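Local coordinates for tryptophanyl-tRNA synthetase (Cryptosporidium parvum Iowa II, PDB 3HV0), which attaches L-tryptophan to tRNA(Trp) at the expense of ATP, as a class I aminoacyl-tRNA synthetase that supplies charged tRNA for protein synthesis, at the interface of chains A and B. Sequence-based numbering; all coordinates share one arbitrary frame. Chains: chain A/B, Tryptophanyl-tRNA synthetase.

The interface of chains A and B. Residues chain A 172-173, 175-177; chain B 190-193.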
loop_
_atom_site.group_PDB
_atom_site.type_symbol
_atom_site.label_atom_id
_atom_site.label_comp_id
_atom_site.label_asym_id
_atom_site.label_seq_id
_atom_site.Cartn_x
_atom_site.Cartn_y
_atom_site.Cartn_z
ATOM N N GLU A 172 9.391 -3.114 2.657
ATOM C CA GLU A 172 9.290 -1.933 3.520
ATOM C C GLU A 172 9.863 -2.169 4.900
ATOM O O GLU A 172 10.512 -1.288 5.466
ATOM C CB GLU A 172 7.845 -1.453 3.602
ATOM C CG GLU A 172 7.442 -0.769 2.336
ATOM C CD GLU A 172 6.010 -0.318 2.298
ATOM O OE1 GLU A 172 5.214 -0.637 3.212
ATOM O OE2 GLU A 172 5.684 0.367 1.294
ATOM N N LYS A 173 9.676 -3.381 5.414
ATOM C CA LYS A 173 10.161 -3.739 6.750
ATOM C C LYS A 173 11.686 -3.777 6.815
ATOM O O LYS A 173 12.265 -3.631 7.890
ATOM C CB LYS A 173 9.605 -5.104 7.144
ATOM C CG LYS A 173 9.688 -5.419 8.616
ATOM C CD LYS A 173 9.067 -6.775 8.858
ATOM C CE LYS A 173 9.214 -7.233 10.283
ATOM N NZ LYS A 173 8.338 -8.411 10.503
ATOM N N ILE A 175 13.731 -1.706 4.850
ATOM C CA ILE A 175 14.353 -0.417 4.520
ATOM C C ILE A 175 14.010 0.689 5.520
ATOM O O ILE A 175 12.857 0.903 5.842
ATOM C CB ILE A 175 13.973 0.070 3.112
ATOM C CG1 ILE A 175 14.670 -0.769 2.046
ATOM C CG2 ILE A 175 14.420 1.504 2.900
ATOM C CD1 ILE A 175 13.846 -1.886 1.509
ATOM N N SER A 176 15.030 1.398 5.983
ATOM C CA SER A 176 14.832 2.535 6.865
ATOM C C SER A 176 14.320 3.726 6.070
ATOM O O SER A 176 14.573 3.843 4.878
ATOM C CB SER A 176 16.133 2.911 7.567
ATOM O OG SER A 176 17.035 3.514 6.657
ATOM N N CYS A 177 13.595 4.607 6.745
ATOM C CA CYS A 177 13.187 5.873 6.161
ATOM C C CYS A 177 14.413 6.653 5.708
ATOM O O CYS A 177 14.399 7.281 4.663
ATOM C CB CYS A 177 12.377 6.682 7.179
ATOM S SG CYS A 177 12.269 8.460 6.847
ATOM N N CYS B 190 13.661 4.265 11.745
ATOM C CA CYS B 190 12.504 3.381 11.613
ATOM C C CYS B 190 12.290 2.942 10.169
ATOM O O CYS B 190 12.598 3.684 9.237
ATOM C CB CYS B 190 11.236 4.063 12.131
ATOM S SG CYS B 190 11.216 4.312 13.924
ATOM N N ASN B 191 11.757 1.738 9.984
ATOM C CA ASN B 191 11.541 1.204 8.648
ATOM C C ASN B 191 10.369 1.919 7.987
ATOM O O ASN B 191 9.416 2.338 8.673
ATOM C CB ASN B 191 11.354 -0.321 8.679
ATOM C CG ASN B 191 9.943 -0.751 9.116
ATOM O OD1 ASN B 191 8.969 -0.595 8.371
ATOM N ND2 ASN B 191 9.844 -1.322 10.311
ATOM N N VAL B 192 10.446 2.076 6.667
ATOM C CA VAL B 192 9.476 2.908 5.923
ATOM C C VAL B 192 8.047 2.354 6.025
ATOM O O VAL B 192 7.064 3.103 5.975
ATOM C CB VAL B 192 9.889 3.134 4.441
ATOM C CG1 VAL B 192 9.793 1.861 3.635
ATOM C CG2 VAL B 192 9.022 4.204 3.826
ATOM N N GLY B 193 7.931 1.048 6.219
ATOM C CA GLY B 193 6.631 0.464 6.494
ATOM C C GLY B 193 5.878 1.137 7.627
ATOM O O GLY B 193 4.665 1.255 7.577
#
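A:Ser176 and B:Asn191 pair as a one-residue antiparallel beta bridge across the dimer interface of this class I aminoacyl-tRNA synthetase, whose tryptophanyl members work as homodimers. The chains are the C-terminal portion of a longer protein, the part that holds the class I catalytic core. Two backbone hydrogen bonds flank the pair. B:Val192 N donates to A:Ile175 O at 2.8 Å, with 158° at the hydrogen. A:Cys177 N donates to B:Cys190 O, also at 2.8 Å and straighter, 167°. The bridge therefore joins the linker between helices 157-174 and 177-184 of one subunit to the loop entering helix 192-196 of the other. Both donors, A:Cys177 and B:Val192, are the first residues of helices, so their amide N-H groups, which no preceding turn of their own helix can use, find carbonyls on the partner chain.

Around this backbone core the side chains make van der Waals contacts. B:Asn191 has its CG between the backbone N and the carbonyl carbon (chi1 79°), which swings the amide towards the end of helix 157-174. There CB stands 3.5 Å from A:Glu172 O, and the amide carbon CG lies 3.8 Å from A:Lys173 CA. The carboxamide thus packs against main chain at the helix end; its OD1 faces A:Glu172 O at 3.4 Å, two oxygens in contact without a bond.

Next to the amide, at the same helix end, A:Glu172 crosses B:Val192 obliquely, its methylene CG 3.8 Å from the CG1 methyl. Its CB rests 3.7 Å from B:Gly193 CA. The glutamate runs extended beyond CG, carrying the carboxylate alongside B:Gly193 at the start of helix 192-196, and OE1 stays within van der Waals range of B:Gly193 CA. Two-fold symmetry repeats the whole set of contacts with the chains exchanged.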